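Local coordinates for SusD homolog (Bacteroides thetaiotaomicron, PDB 3EHM), which probably binds mucin O-glycans at the cell surface, as a SusD-family lipoprotein involved in the utilization of these host sugars by a gut symbiont, at residues I476-I480 against E481-V485; A325-A328 against S329-K332; E353-Y357 against N358-G362. All coordinates share one frame; numbering follows the deposited sequence.

Contact 1 of 3, residues I476-I480 against E481-V485; sequences IGASI and EDCRV
The flat carbonyl group of Ser479 is the hub of this turn, and Glu481 N and Asp482 N both come to its oxygen from the same face, neither in its plane. Glu481 N lies 2.7 Å from Ser479 O, almost abreast of the C=O bond with a C=O...N angle of 96°, and closes an inverse gamma turn centred on Ile480. Asp482 N reaches Ser479 O over 3.3 Å and stands 50° out of the carbonyl plane. Cys483 N adds a third, weak bond to Ser479 O at 3.4 Å, so three successive amides converge on one acceptor. On the apolar flank, Cys483 lays its sulfur against the methyl of Ala478, with Cys483 SG 3.4 Å from Ala478 CB, a snug fit. That placement follows from a chi1 of -72°, which sets SG beside its own backbone N and opposite the carbonyl carbon. The polar flank carries Ser479 OG, 3.5 Å from Asp482 OD2. Upstream, helix 472-475 ends in a Schellman motif with Gly477 at positive phi, where a CB would collide with the carbonyl oxygen of Ile476. Beyond the turn, Arg484 NH1 donates a hydrogen bond to Gln529 OE1, and the carboxylates of Glu481 and Asp482 form long, weak ion pairs with Lys528. Three amides on one acceptor are consistent with a reversal held largely by backbone bonds, each of them bent or long; the two carboxylates would probably give Lys528 a weak electrostatic attraction only.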
loop_
_atom_site.group_PDB
_atom_site.type_symbol
_atom_site.label_atom_id
_atom_site.label_comp_id
_atom_site.label_asym_id
_atom_site.label_seq_id
_atom_site.Cartn_x
_atom_site.Cartn_y
_atom_site.Cartn_z
ATOM N N ILE A 476 -11.493 -17.329 5.705
ATOM C CA ILE A 476 -10.683 -16.689 6.741
ATOM C C ILE A 476 -11.415 -16.576 8.068
ATOM O O ILE A 476 -10.895 -15.994 9.018
ATOM C CB ILE A 476 -10.227 -15.275 6.330
ATOM C CG1 ILE A 476 -11.441 -14.359 6.183
ATOM C CG2 ILE A 476 -9.416 -15.350 5.051
ATOM C CD1 ILE A 476 -11.081 -12.904 5.948
ATOM N N GLY A 477 -12.623 -17.130 8.127
ATOM C CA GLY A 477 -13.401 -17.087 9.353
ATOM C C GLY A 477 -14.333 -15.895 9.469
ATOM O O GLY A 477 -14.693 -15.497 10.575
ATOM N N ALA A 478 -14.726 -15.320 8.335
ATOM C CA ALA A 478 -15.629 -14.170 8.329
ATOM C C ALA A 478 -16.833 -14.469 7.441
ATOM O O ALA A 478 -16.894 -15.523 6.809
ATOM C CB ALA A 478 -14.896 -12.931 7.814
ATOM N N SER A 479 -17.791 -13.546 7.392
ATOM C CA SER A 479 -18.974 -13.740 6.558
ATOM C C SER A 479 -19.100 -12.616 5.538
ATOM O O SER A 479 -18.461 -11.571 5.665
ATOM C CB SER A 479 -20.242 -13.782 7.412
ATOM O OG SER A 479 -20.788 -12.483 7.569
ATOM N N ILE A 480 -19.936 -12.839 4.528
ATOM C CA ILE A 480 -20.166 -11.859 3.472
ATOM C C ILE A 480 -21.034 -10.714 3.989
ATOM O O ILE A 480 -22.180 -10.563 3.568
ATOM C CB ILE A 480 -20.890 -12.503 2.277
ATOM C CG1 ILE A 480 -20.268 -13.866 1.967
ATOM C CG2 ILE A 480 -20.796 -11.594 1.059
ATOM C CD1 ILE A 480 -21.155 -14.761 1.126
ATOM N N GLU A 481 -20.487 -9.916 4.903
ATOM C CA GLU A 481 -21.212 -8.780 5.472
ATOM C C GLU A 481 -20.281 -8.006 6.397
ATOM O O GLU A 481 -20.383 -6.786 6.525
ATOM C CB GLU A 481 -22.432 -9.264 6.258
ATOM C CG GLU A 481 -23.720 -8.518 5.926
ATOM C CD GLU A 481 -24.445 -8.021 7.166
ATOM O OE1 GLU A 481 -23.889 -7.143 7.865
ATOM O OE2 GLU A 481 -25.568 -8.508 7.441
ATOM N N ASP A 482 -19.372 -8.728 7.044
ATOM C CA ASP A 482 -18.407 -8.112 7.947
ATOM C C ASP A 482 -17.058 -7.916 7.258
ATOM O O ASP A 482 -16.239 -7.111 7.709
ATOM C CB ASP A 482 -18.217 -8.978 9.193
ATOM C CG ASP A 482 -19.471 -9.070 10.034
ATOM O OD1 ASP A 482 -19.910 -8.023 10.557
ATOM O OD2 ASP A 482 -20.018 -10.190 10.166
ATOM N N CYS A 483 -16.832 -8.651 6.167
ATOM C CA CYS A 483 -15.578 -8.558 5.426
ATOM C C CYS A 483 -15.705 -8.493 3.908
ATOM O O CYS A 483 -16.257 -9.395 3.273
ATOM C CB CYS A 483 -14.654 -9.738 5.775
ATOM S SG CYS A 483 -13.904 -9.669 7.429
ATOM N N ARG A 484 -15.189 -7.413 3.332
ATOM C CA ARG A 484 -15.165 -7.263 1.884
ATOM C C ARG A 484 -13.713 -7.507 1.481
ATOM O O ARG A 484 -13.402 -7.656 0.306
ATOM C CB ARG A 484 -15.631 -5.870 1.458
ATOM C CG ARG A 484 -17.121 -5.675 1.676
ATOM C CD ARG A 484 -17.669 -4.442 0.977
ATOM N NE ARG A 484 -19.096 -4.323 1.243
ATOM C CZ ARG A 484 -19.863 -3.322 0.831
ATOM N NH1 ARG A 484 -19.349 -2.330 0.116
ATOM N NH2 ARG A 484 -21.150 -3.313 1.153
ATOM N N VAL A 485 -12.835 -7.550 2.487
ATOM C CA VAL A 485 -11.405 -7.818 2.299
ATOM C C VAL A 485 -10.901 -8.524 3.554
ATOM O O VAL A 485 -11.509 -8.410 4.612
ATOM C CB VAL A 485 -10.566 -6.517 2.129
ATOM C CG1 VAL A 485 -11.188 -5.628 1.072
ATOM C CG2 VAL A 485 -10.445 -5.778 3.457
#

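Contact 2 of 3, residues A325-A328 against S329-K332; sequences AKFA and SRPK
Arg330 turns its CG beside its own backbone N (chi1 -49°) and then runs extended from CG to NE, which carries the guanidinium back over the preceding turn to the carbonyl of Lys326. There Arg330 NH2 gives a weak, bent hydrogen bond to Lys326 O, 3.2 Å long with an N-H...O angle of 125°, with Lys326 O lying obliquely to the guanidinium plane. NE is used separately: Arg330 NE donates to a water 3.0 Å away, and that water in turn donates to Ala328 O at 2.9 Å, while Ala328 O itself lies at the guanidinium edge. Phe327 CD2 also comes to this edge, 4.3 Å from Arg330 NH2. One face of the Phe327 ring carries Lys326 CG, 3.8 Å above its plane and offset toward the rim. Lys326 O takes a further hydrogen bond from Arg271 NH2, and Arg330 NH1 makes a weak one to Asn265 OD1. With a leucine at Arg330, the bridging water would probably lose its NE donor and Lys326 O one of its bonds, leaving the turn less firmly tied to the chain that follows. Ser329 OG is engaged outside the turn, accepting a hydrogen bond from Phe308 N. The arrangement is a short 3-10 turn, closed by Ala328 N to Ala325 O at 3.0 Å, that opens into an irregular extended run; backbone bonds of Phe327 with Thr296 and of Ser329 with Met272 and Phe308 lay this loop beside the small two-stranded sheets of the protein.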
loop_
_atom_site.group_PDB
_atom_site.type_symbol
_atom_site.label_atom_id
_atom_site.label_comp_id
_atom_site.label_asym_id
_atom_site.label_seq_id
_atom_site.Cartn_x
_atom_site.Cartn_y
_atom_site.Cartn_z
ATOM N N ALA A 325 -11.544 -11.501 -19.851
ATOM C CA ALA A 325 -10.861 -10.485 -19.065
ATOM C C ALA A 325 -9.441 -10.275 -19.581
ATOM O O ALA A 325 -8.765 -9.334 -19.173
ATOM C CB ALA A 325 -10.841 -10.882 -17.588
ATOM N N LYS A 326 -8.983 -11.149 -20.473
ATOM C CA LYS A 326 -7.644 -10.980 -21.020
ATOM C C LYS A 326 -7.601 -9.625 -21.706
ATOM O O LYS A 326 -6.562 -8.965 -21.735
ATOM C CB LYS A 326 -7.301 -12.081 -22.033
ATOM C CG LYS A 326 -5.980 -11.822 -22.764
ATOM C CD LYS A 326 -5.538 -12.982 -23.645
ATOM C CE LYS A 326 -4.255 -12.628 -24.398
ATOM N NZ LYS A 326 -3.729 -13.770 -25.202
ATOM N N PHE A 327 -8.739 -9.203 -22.245
ATOM C CA PHE A 327 -8.812 -7.925 -22.931
ATOM C C PHE A 327 -9.560 -6.828 -22.188
ATOM O O PHE A 327 -10.035 -5.865 -22.793
ATOM C CB PHE A 327 -9.393 -8.132 -24.328
ATOM C CG PHE A 327 -8.605 -9.108 -25.144
ATOM C CD1 PHE A 327 -8.969 -10.448 -25.193
ATOM C CD2 PHE A 327 -7.446 -8.701 -25.802
ATOM C CE1 PHE A 327 -8.186 -11.374 -25.882
ATOM C CE2 PHE A 327 -6.660 -9.619 -26.490
ATOM C CZ PHE A 327 -7.032 -10.958 -26.529
ATOM N N ALA A 328 -9.667 -6.979 -20.872
ATOM C CA ALA A 328 -10.309 -5.964 -20.050
ATOM C C ALA A 328 -9.265 -4.858 -19.941
ATOM O O ALA A 328 -8.123 -5.043 -20.371
ATOM C CB ALA A 328 -10.627 -6.525 -18.668
ATOM N N SER A 329 -9.642 -3.713 -19.383
ATOM C CA SER A 329 -8.688 -2.617 -19.231
ATOM C C SER A 329 -7.480 -3.113 -18.437
ATOM O O SER A 329 -7.624 -3.908 -17.507
ATOM C CB SER A 329 -9.345 -1.438 -18.506
ATOM O OG SER A 329 -10.341 -0.842 -19.317
ATOM N N ARG A 330 -6.295 -2.646 -18.812
ATOM C CA ARG A 330 -5.062 -3.051 -18.145
ATOM C C ARG A 330 -4.344 -1.856 -17.547
ATOM O O ARG A 330 -4.479 -0.740 -18.031
ATOM C CB ARG A 330 -4.089 -3.690 -19.139
ATOM C CG ARG A 330 -4.672 -4.764 -20.016
ATOM C CD ARG A 330 -3.587 -5.343 -20.913
ATOM N NE ARG A 330 -4.132 -6.323 -21.846
ATOM C CZ ARG A 330 -3.394 -7.154 -22.574
ATOM N NH1 ARG A 330 -2.073 -7.125 -22.474
ATOM N NH2 ARG A 330 -3.981 -8.009 -23.400
ATOM N N PRO A 331 -3.563 -2.083 -16.483
ATOM C CA PRO A 331 -2.834 -0.965 -15.883
ATOM C C PRO A 331 -1.810 -0.511 -16.922
ATOM O O PRO A 331 -1.204 -1.348 -17.599
ATOM C CB PRO A 331 -2.153 -1.606 -14.673
ATOM C CG PRO A 331 -3.086 -2.716 -14.303
ATOM C CD PRO A 331 -3.451 -3.291 -15.649
ATOM N N LYS A 332 -1.639 0.796 -17.082
ATOM C CA LYS A 332 -0.648 1.298 -18.022
ATOM C C LYS A 332 0.699 1.218 -17.323
ATOM O O LYS A 332 0.856 1.707 -16.200
ATOM C CB LYS A 332 -0.936 2.750 -18.408
ATOM C CG LYS A 332 -2.016 2.908 -19.455
ATOM C CD LYS A 332 -2.091 4.347 -19.959
ATOM C CE LYS A 332 -3.084 4.469 -21.105
ATOM N NZ LYS A 332 -3.253 5.879 -21.543
HETATM O O HOH W 1 -6.720 -5.180 -22.935
#

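Contact 3 of 3, residues E353-Y357 against N358-G362; sequences EAALY and NLIGG
Ile360 folds back on the last helical turn, its CD1 3.7 Å from Ala354 CB and its CG1 4.0 Å from Ala355 CB. A chi1 of 65° places CG1 between backbone N and carbonyl carbon, aiming this branch at the two small alanines. Around this centre, Leu359 CB lies 4.3 Å from Ala354 CB, and Leu359 CG meets Tyr357 CB at 4.4 Å. Farther out, Gly362 O sits 3.7 Å from Ala355 CB; at Gly362's positive phi a side chain would press on the carbonyl oxygen of Gly361. The polar edge is a Schellman motif. Leu359 N donates to Ala354 O at 2.9 Å, nearly straight at 167°, and Asn358 N to Ala355 O at 3.1 Å from well above the carbonyl plane. Asn358, with positive phi, is the C-prime residue that turns the chain off the helix axis. The end of helix 344-356 is wedged among its neighbours: Ala354 and Ile360 pack on helix 220-231, Ala355 on Pro364 and Phe367 of helix 364-378, and Tyr357 on Leu434 of helix 429-445, its ring also meeting Phe217 edge-to-face.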
loop_
_atom_site.group_PDB
_atom_site.type_symbol
_atom_site.label_atom_id
_atom_site.label_comp_id
_atom_site.label_asym_id
_atom_site.label_seq_id
_atom_site.Cartn_x
_atom_site.Cartn_y
_atom_site.Cartn_z
ATOM N N GLU A 353 -6.299 14.800 7.351
ATOM C CA GLU A 353 -6.911 14.027 8.423
ATOM C C GLU A 353 -6.415 14.532 9.774
ATOM O O GLU A 353 -7.188 14.662 10.720
ATOM C CB GLU A 353 -6.577 12.539 8.297
ATOM C CG GLU A 353 -7.393 11.673 9.248
ATOM C CD GLU A 353 -7.044 10.199 9.178
ATOM O OE1 GLU A 353 -6.565 9.744 8.119
ATOM O OE2 GLU A 353 -7.267 9.492 10.186
ATOM N N ALA A 354 -5.120 14.816 9.860
ATOM C CA ALA A 354 -4.545 15.298 11.114
ATOM C C ALA A 354 -5.243 16.576 11.567
ATOM O O ALA A 354 -5.610 16.715 12.736
ATOM C CB ALA A 354 -3.055 15.546 10.945
ATOM N N ALA A 355 -5.433 17.503 10.637
ATOM C CA ALA A 355 -6.084 18.766 10.947
ATOM C C ALA A 355 -7.554 18.549 11.297
ATOM O O ALA A 355 -8.101 19.227 12.166
ATOM C CB ALA A 355 -5.960 19.722 9.760
ATOM N N LEU A 356 -8.185 17.593 10.624
ATOM C CA LEU A 356 -9.592 17.293 10.864
ATOM C C LEU A 356 -9.825 16.845 12.308
ATOM O O LEU A 356 -10.880 17.104 12.882
ATOM C CB LEU A 356 -10.071 16.208 9.893
ATOM C CG LEU A 356 -11.547 15.795 9.961
ATOM C CD1 LEU A 356 -12.431 16.989 9.638
ATOM C CD2 LEU A 356 -11.810 14.661 8.968
ATOM N N TYR A 357 -8.836 16.177 12.895
ATOM C CA TYR A 357 -8.952 15.707 14.272
ATOM C C TYR A 357 -8.139 16.540 15.258
ATOM O O TYR A 357 -7.800 16.083 16.350
ATOM C CB TYR A 357 -8.569 14.224 14.344
ATOM C CG TYR A 357 -9.631 13.348 13.716
ATOM C CD1 TYR A 357 -10.777 12.993 14.428
ATOM C CD2 TYR A 357 -9.542 12.960 12.378
ATOM C CE1 TYR A 357 -11.816 12.277 13.822
ATOM C CE2 TYR A 357 -10.572 12.247 11.762
ATOM C CZ TYR A 357 -11.707 11.911 12.492
ATOM O OH TYR A 357 -12.731 11.223 11.884
ATOM N N ASN A 358 -7.827 17.769 14.856
ATOM C CA ASN A 358 -7.082 18.708 15.695
ATOM C C ASN A 358 -5.722 18.256 16.213
ATOM O O ASN A 358 -5.338 18.605 17.331
ATOM C CB ASN A 358 -7.943 19.126 16.890
ATOM C CG ASN A 358 -8.987 20.156 16.523
ATOM O OD1 ASN A 358 -9.842 19.921 15.670
ATOM N ND2 ASN A 358 -8.925 21.312 17.174
ATOM N N LEU A 359 -4.989 17.492 15.412
ATOM C CA LEU A 359 -3.668 17.036 15.825
ATOM C C LEU A 359 -2.629 18.072 15.387
ATOM O O LEU A 359 -1.566 18.198 15.989
ATOM C CB LEU A 359 -3.364 15.668 15.203
ATOM C CG LEU A 359 -4.371 14.557 15.522
ATOM C CD1 LEU A 359 -3.903 13.249 14.905
ATOM C CD2 LEU A 359 -4.518 14.408 17.027
ATOM N N ILE A 360 -2.951 18.807 14.327
ATOM C CA ILE A 360 -2.080 19.856 13.803
ATOM C C ILE A 360 -2.953 21.048 13.431
ATOM O O ILE A 360 -4.179 20.943 13.409
ATOM C CB ILE A 360 -1.325 19.414 12.528
ATOM C CG1 ILE A 360 -2.323 19.163 11.392
ATOM C CG2 ILE A 360 -0.502 18.169 12.807
ATOM C CD1 ILE A 360 -1.666 18.868 10.051
ATOM N N GLY A 361 -2.319 22.177 13.130
ATOM C CA GLY A 361 -3.075 23.358 12.752
ATOM C C GLY A 361 -3.379 23.360 11.264
ATOM O O GLY A 361 -2.763 22.618 10.496
ATOM N N GLY A 362 -4.335 24.185 10.851
ATOM C CA GLY A 362 -4.674 24.255 9.444
ATOM C C GLY A 362 -6.098 23.855 9.117
ATOM O O GLY A 362 -6.820 23.309 9.954
#

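From the N terminus the order is contact 2, contact 3, contact 1; they follow in series, none enclosing or crossing another. Contact 2 folds part of the loop between strands 304-306 and 339-342, which lies beside strands 270-272 and 295-297. Contact 3 reverses the connection from helix 344-356 to helix 364-378, on the opposite side of the chain's centre from contact 2, the centres of the two contacts about 39 Å apart. Contact 1 turns the loop between helices 472-475 and 495-498, alongside helix 449-459 and the C-terminal tail. Its nearest atoms are about 18 Å from contact 2 and about 17 Å from contact 3, so the three are separate local turns of one SusD-like fold.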